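Local coordinates for uncharacterized protein (Nostoc punctiforme, PDB 2QDR) that is of unknown function but has a double-stranded beta-helix (cupin-type) fold and is a putative dioxygenase, at residues M35-R40 and V283-R287; Y238-C244 and H260-S266. One frame throughout, in Å; residues are numbered along the deposited sequence.

Contact 1. Residues M35-R40 and V283-R287; sequences MNLSGR and VRVDR
In this double-stranded beta-helix protein, an irregular N-terminal segment, 35-40, lies beside the end of strand 279-285; the closest CA atoms belong to Met35 and Asp286, 6.8 Å apart. Selenomethionine Met35 (phi/psi -92/-40, chi2 t) points toward the strand: CG lies 3.2 Å from Arg284 NH1, and SE is 4.0 Å from both Val285 O and Asp286 CB. Asn36 adopts a left-handed backbone (61/39) and turns its side chain away, while its O accepts Arg40 NE at 3.0 Å, tying the loop together. Leu37 (-75/-12, mt) returns to the interface, CD1 3.9 Å from Arg284 O. Ser38 is extended, and Gly39 (48/39) is again left-handed before extended Arg40, whose NH1 comes 4.4 Å from Arg284 NH2. This approach of like charges is consistent with the salt bridges of Arg284 to Glu241 and Glu114. The contact thus packs the loop before strand 41-42 onto a strand end, without backbone pairing; over one face of the Arg284 guanidinium, Leu37 CD2 sits 4.1 Å from NH2.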
loop_
_atom_site.group_PDB
_atom_site.type_symbol
_atom_site.label_atom_id
_atom_site.label_comp_id
_atom_site.label_asym_id
_atom_site.label_seq_id
_atom_site.Cartn_x
_atom_site.Cartn_y
_atom_site.Cartn_z
HETATM N N MSE A 35 23.898 19.893 -19.294
HETATM C CA MSE A 35 23.080 21.061 -18.963
HETATM C C MSE A 35 23.957 22.313 -18.865
HETATM O O MSE A 35 23.553 23.395 -19.293
HETATM C CB MSE A 35 22.364 20.784 -17.634
HETATM C CG MSE A 35 20.934 21.179 -17.632
HETATM SE SE MSE A 35 20.033 20.767 -15.956
HETATM C CE MSE A 35 18.510 20.085 -16.633
ATOM N N ASN A 36 25.145 22.153 -18.285
ATOM C CA ASN A 36 26.113 23.235 -18.100
ATOM C C ASN A 36 25.618 24.400 -17.218
ATOM O O ASN A 36 25.915 25.552 -17.477
ATOM C CB ASN A 36 26.680 23.715 -19.474
ATOM C CG ASN A 36 27.621 22.694 -20.120
ATOM O OD1 ASN A 36 28.620 22.280 -19.519
ATOM N ND2 ASN A 36 27.353 22.357 -21.374
ATOM N N LEU A 37 24.879 24.076 -16.152
ATOM C CA LEU A 37 24.387 25.086 -15.179
ATOM C C LEU A 37 25.471 25.615 -14.236
ATOM O O LEU A 37 25.237 26.582 -13.507
ATOM C CB LEU A 37 23.251 24.537 -14.307
ATOM C CG LEU A 37 21.888 24.295 -14.931
ATOM C CD1 LEU A 37 20.973 23.646 -13.901
ATOM C CD2 LEU A 37 21.270 25.598 -15.452
ATOM N N SER A 38 26.630 24.961 -14.219
ATOM C CA SER A 38 27.752 25.336 -13.380
ATOM C C SER A 38 28.399 26.643 -13.784
ATOM O O SER A 38 28.391 26.993 -14.959
ATOM C CB SER A 38 28.816 24.251 -13.504
ATOM O OG SER A 38 28.261 22.974 -13.248
ATOM N N GLY A 39 28.949 27.348 -12.793
ATOM C CA GLY A 39 29.681 28.602 -12.978
ATOM C C GLY A 39 29.125 29.729 -13.821
ATOM O O GLY A 39 29.893 30.394 -14.508
ATOM N N ARG A 40 27.817 29.979 -13.753
ATOM C CA ARG A 40 27.206 31.036 -14.577
ATOM C C ARG A 40 27.123 32.428 -13.933
ATOM O O ARG A 40 27.007 32.573 -12.722
ATOM C CB ARG A 40 25.797 30.640 -15.034
ATOM C CG ARG A 40 25.739 29.410 -15.920
ATOM C CD ARG A 40 24.343 29.265 -16.520
ATOM N NE ARG A 40 24.199 28.068 -17.352
ATOM C CZ ARG A 40 23.123 27.767 -18.085
ATOM N NH1 ARG A 40 22.084 28.596 -18.185
ATOM N NH2 ARG A 40 23.109 26.634 -18.788
ATOM N N VAL A 283 11.286 24.572 -12.899
ATOM C CA VAL A 283 12.553 24.318 -12.214
ATOM C C VAL A 283 13.437 23.404 -13.030
ATOM O O VAL A 283 12.936 22.519 -13.722
ATOM C CB VAL A 283 12.316 23.657 -10.841
ATOM C CG1 VAL A 283 13.632 23.523 -10.057
ATOM C CG2 VAL A 283 11.309 24.458 -10.043
ATOM N N ARG A 284 14.747 23.601 -12.916
ATOM C CA ARG A 284 15.712 22.792 -13.627
ATOM C C ARG A 284 16.916 22.556 -12.684
ATOM O O ARG A 284 17.492 23.511 -12.178
ATOM C CB ARG A 284 16.022 23.499 -14.944
ATOM C CG ARG A 284 16.721 22.656 -15.937
ATOM C CD ARG A 284 16.504 23.115 -17.374
ATOM N NE ARG A 284 17.153 24.369 -17.747
ATOM C CZ ARG A 284 18.305 24.496 -18.410
ATOM N NH1 ARG A 284 19.017 23.447 -18.811
ATOM N NH2 ARG A 284 18.761 25.703 -18.700
ATOM N N VAL A 285 17.246 21.283 -12.421
ATOM C CA VAL A 285 18.319 20.858 -11.490
ATOM C C VAL A 285 19.242 19.828 -12.130
ATOM O O VAL A 285 18.750 18.872 -12.712
ATOM C CB VAL A 285 17.689 20.267 -10.185
ATOM C CG1 VAL A 285 18.739 19.739 -9.221
ATOM C CG2 VAL A 285 16.841 21.301 -9.478
ATOM N N ASP A 286 20.562 19.979 -11.960
ATOM C CA ASP A 286 21.559 19.069 -12.592
ATOM C C ASP A 286 22.081 17.925 -11.698
ATOM O O ASP A 286 23.199 17.445 -11.899
ATOM C CB ASP A 286 22.744 19.880 -13.176
ATOM C CG ASP A 286 23.706 20.455 -12.114
ATOM O OD1 ASP A 286 23.402 20.483 -10.903
ATOM O OD2 ASP A 286 24.810 20.881 -12.525
ATOM N N ARG A 287 21.270 17.469 -10.746
ATOM C CA ARG A 287 21.672 16.384 -9.849
ATOM C C ARG A 287 20.461 15.609 -9.372
ATOM O O ARG A 287 19.384 16.173 -9.247
ATOM C CB ARG A 287 22.435 16.934 -8.638
ATOM C CG ARG A 287 22.914 15.847 -7.684
ATOM C CD ARG A 287 23.832 16.339 -6.621
ATOM N NE ARG A 287 24.390 15.198 -5.906
ATOM C CZ ARG A 287 25.412 15.227 -5.047
ATOM N NH1 ARG A 287 26.065 16.351 -4.767
ATOM N NH2 ARG A 287 25.809 14.088 -4.483
#

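Contact 2. Residues Y238-C244 and H260-S266; sequences YNEEGYC and HYWYCPS
Strands 240-244 and 260-264 run antiparallel (176°, axes 4.7 Å apart). Glu240-Cys264 and Gly242-Trp262 are hydrogen-bonded pairs; Glu241-Tyr263 and Tyr243-Tyr261 are non-hydrogen-bonded. Bonds include Cys264 N to Glu240 O (2.8 Å), Trp262 N to Gly242 O (2.9 Å) and Cys244 N to His260 O (2.9 Å). Trp262 (chi1 p, chi2 90°) folds its indole across the neighbouring strand: Gly242 CA lies 3.6 Å from the six-membered ring centroid, 18° off the normal, a CH-pi contact; a CB at Gly242 would clash. Extended Glu240 (tt) meets the indole edge, OE2 weakly accepting NE1 at 3.3 Å. On the opposite face, Glu241 OE1 (chi1 p, chi2 t) accepts a very short bond from Tyr261 OH (chi1 t), 2.5 Å. Tyr263 OH (chi1 t) probably hydrogen-bonds Leu37 O. Past the strands, Asn239 OD1 (chi1 m) weakly accepts Ser266 N at 2.8 Å. The Trp262 side chain lies about 3 Å from a bound unidentified ligand, consistent with a cupin-barrel pocket lined by the sheet face bearing Glu240 and Trp262.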
loop_
_atom_site.group_PDB
_atom_site.type_symbol
_atom_site.label_atom_id
_atom_site.label_comp_id
_atom_site.label_asym_id
_atom_site.label_seq_id
_atom_site.Cartn_x
_atom_site.Cartn_y
_atom_site.Cartn_z
ATOM N N TYR A 238 24.228 21.329 -5.367
ATOM C CA TYR A 238 23.906 21.107 -6.768
ATOM C C TYR A 238 23.488 22.425 -7.398
ATOM O O TYR A 238 23.192 23.373 -6.675
ATOM C CB TYR A 238 22.771 20.075 -6.900
ATOM C CG TYR A 238 21.526 20.415 -6.088
ATOM C CD1 TYR A 238 20.504 21.192 -6.634
ATOM C CD2 TYR A 238 21.373 19.972 -4.779
ATOM C CE1 TYR A 238 19.372 21.510 -5.902
ATOM C CE2 TYR A 238 20.237 20.290 -4.042
ATOM C CZ TYR A 238 19.239 21.053 -4.609
ATOM O OH TYR A 238 18.114 21.368 -3.884
ATOM N N ASN A 239 23.473 22.491 -8.728
ATOM C CA ASN A 239 23.041 23.700 -9.430
ATOM C C ASN A 239 21.558 23.608 -9.704
ATOM O O ASN A 239 21.067 22.539 -10.069
ATOM C CB ASN A 239 23.780 23.898 -10.747
ATOM C CG ASN A 239 25.259 24.116 -10.565
ATOM O OD1 ASN A 239 25.687 24.934 -9.755
ATOM N ND2 ASN A 239 26.054 23.425 -11.374
ATOM N N GLU A 240 20.857 24.731 -9.530
ATOM C CA GLU A 240 19.417 24.845 -9.754
ATOM C C GLU A 240 19.059 26.233 -10.265
ATOM O O GLU A 240 19.682 27.227 -9.870
ATOM C CB GLU A 240 18.644 24.602 -8.452
ATOM C CG GLU A 240 17.093 24.868 -8.495
ATOM C CD GLU A 240 16.413 24.745 -7.126
ATOM O OE1 GLU A 240 16.997 24.147 -6.192
ATOM O OE2 GLU A 240 15.278 25.248 -6.982
ATOM N N GLU A 241 18.077 26.291 -11.159
ATOM C CA GLU A 241 17.570 27.558 -11.661
ATOM C C GLU A 241 16.086 27.360 -11.803
ATOM O O GLU A 241 15.625 26.227 -11.851
ATOM C CB GLU A 241 18.173 27.995 -12.991
ATOM C CG GLU A 241 17.821 27.152 -14.214
ATOM C CD GLU A 241 18.305 27.788 -15.526
ATOM O OE1 GLU A 241 19.209 28.645 -15.528
ATOM O OE2 GLU A 241 17.770 27.417 -16.571
ATOM N N GLY A 242 15.343 28.452 -11.872
ATOM C CA GLY A 242 13.908 28.346 -12.046
ATOM C C GLY A 242 13.235 29.655 -12.360
ATOM O O GLY A 242 13.835 30.717 -12.192
ATOM N N TYR A 243 11.984 29.560 -12.816
ATOM C CA TYR A 243 11.181 30.712 -13.200
ATOM C C TYR A 243 9.801 30.558 -12.596
ATOM O O TYR A 243 9.221 29.472 -12.657
ATOM C CB TYR A 243 11.098 30.748 -14.708
ATOM C CG TYR A 243 10.547 32.006 -15.328
ATOM C CD1 TYR A 243 9.193 32.163 -15.551
ATOM C CD2 TYR A 243 11.405 33.007 -15.774
ATOM C CE1 TYR A 243 8.699 33.310 -16.163
ATOM C CE2 TYR A 243 10.924 34.151 -16.392
ATOM C CZ TYR A 243 9.575 34.301 -16.589
ATOM O OH TYR A 243 9.106 35.456 -17.192
ATOM N N CYS A 244 9.285 31.633 -12.005
ATOM C CA CYS A 244 7.961 31.625 -11.384
ATOM C C CYS A 244 6.892 31.956 -12.419
ATOM O O CYS A 244 6.904 33.047 -12.985
ATOM C CB CYS A 244 7.891 32.625 -10.238
ATOM S SG CYS A 244 6.214 32.764 -9.590
ATOM N N HIS A 260 9.607 36.193 -12.045
ATOM C CA HIS A 260 10.883 36.289 -11.313
ATOM C C HIS A 260 11.647 35.002 -11.588
ATOM O O HIS A 260 11.054 33.940 -11.766
ATOM C CB HIS A 260 10.701 36.513 -9.816
ATOM C CG HIS A 260 10.300 37.912 -9.459
ATOM N ND1 HIS A 260 11.100 38.741 -8.701
ATOM C CD2 HIS A 260 9.226 38.653 -9.821
ATOM C CE1 HIS A 260 10.507 39.913 -8.564
ATOM N NE2 HIS A 260 9.373 39.889 -9.242
ATOM N N TYR A 261 12.963 35.111 -11.634
ATOM C CA TYR A 261 13.845 33.987 -11.905
ATOM C C TYR A 261 14.923 33.847 -10.844
ATOM O O TYR A 261 15.262 34.821 -10.164
ATOM C CB TYR A 261 14.482 34.210 -13.279
ATOM C CG TYR A 261 15.637 33.303 -13.661
ATOM C CD1 TYR A 261 16.933 33.648 -13.320
ATOM C CD2 TYR A 261 15.438 32.135 -14.384
ATOM C CE1 TYR A 261 17.992 32.867 -13.653
ATOM C CE2 TYR A 261 16.510 31.328 -14.736
ATOM C CZ TYR A 261 17.789 31.710 -14.367
ATOM O OH TYR A 261 18.882 30.946 -14.691
ATOM N N TRP A 262 15.448 32.636 -10.691
ATOM C CA TRP A 262 16.530 32.411 -9.743
ATOM C C TRP A 262 17.625 31.507 -10.302
ATOM O O TRP A 262 17.433 30.807 -11.298
ATOM C CB TRP A 262 16.009 31.845 -8.421
ATOM C CG TRP A 262 15.432 30.502 -8.458
ATOM C CD1 TRP A 262 16.085 29.325 -8.276
ATOM C CD2 TRP A 262 14.058 30.181 -8.623
ATOM N NE1 TRP A 262 15.203 28.280 -8.340
ATOM C CE2 TRP A 262 13.949 28.778 -8.563
ATOM C CE3 TRP A 262 12.905 30.943 -8.848
ATOM C CZ2 TRP A 262 12.731 28.120 -8.692
ATOM C CZ3 TRP A 262 11.708 30.291 -8.989
ATOM C CH2 TRP A 262 11.624 28.893 -8.907
ATOM N N TYR A 263 18.777 31.583 -9.640
ATOM C CA TYR A 263 19.961 30.811 -9.959
ATOM C C TYR A 263 20.694 30.543 -8.656
ATOM O O TYR A 263 21.080 31.466 -7.962
ATOM C CB TYR A 263 20.876 31.542 -10.946
ATOM C CG TYR A 263 22.180 30.811 -11.180
ATOM C CD1 TYR A 263 22.220 29.672 -11.971
ATOM C CD2 TYR A 263 23.373 31.259 -10.619
ATOM C CE1 TYR A 263 23.415 28.990 -12.200
ATOM C CE2 TYR A 263 24.576 30.580 -10.834
ATOM C CZ TYR A 263 24.591 29.447 -11.625
ATOM O OH TYR A 263 25.775 28.778 -11.849
ATOM N N CYS A 264 20.863 29.272 -8.335
ATOM C CA CYS A 264 21.515 28.843 -7.122
ATOM C C CYS A 264 22.617 27.876 -7.501
ATOM O O CYS A 264 22.322 26.710 -7.777
ATOM C CB CYS A 264 20.491 28.161 -6.224
ATOM S SG CYS A 264 19.057 29.209 -5.903
ATOM N N PRO A 265 23.886 28.337 -7.525
ATOM C CA PRO A 265 24.939 27.400 -7.893
ATOM C C PRO A 265 25.191 26.397 -6.767
ATOM O O PRO A 265 24.609 26.509 -5.691
ATOM C CB PRO A 265 26.155 28.301 -8.138
ATOM C CG PRO A 265 25.947 29.442 -7.252
ATOM C CD PRO A 265 24.442 29.667 -7.227
ATOM N N SER A 266 26.053 25.428 -7.026
ATOM C CA SER A 266 26.352 24.389 -6.048
ATOM C C SER A 266 26.796 24.916 -4.680
ATOM O O SER A 266 27.593 25.832 -4.598
ATOM C CB SER A 266 27.389 23.437 -6.626
ATOM O OG SER A 266 26.823 22.824 -7.770
#

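In the fold
From the N terminus, segment 35-40 comes first, ahead of strand 41-42 in the sheet containing strands 79-86 and 92-98. Contact 1 closes only when the chain reaches 283-287, enclosing 242 residues. Contact 2 is nested within that span and closes a short loop of 15 residues, which holds strands 248-251 and 254-257. The centres of the two contacts are about 8 Å apart; strand 240-245 sits between 260-264 and 279-285 in one sheet, and loop 35-40 packs against it. Direct links join them: Arg284 NH2 to Glu241 OE2 (salt bridge, 2.9 Å) and Leu37 O to Tyr263 OH (probable hydrogen bond, 2.8 Å). Thr93, hydrogen-bonded by Glu241 and weakly by Arg40, ties this cluster to the sheet containing strand 92-98.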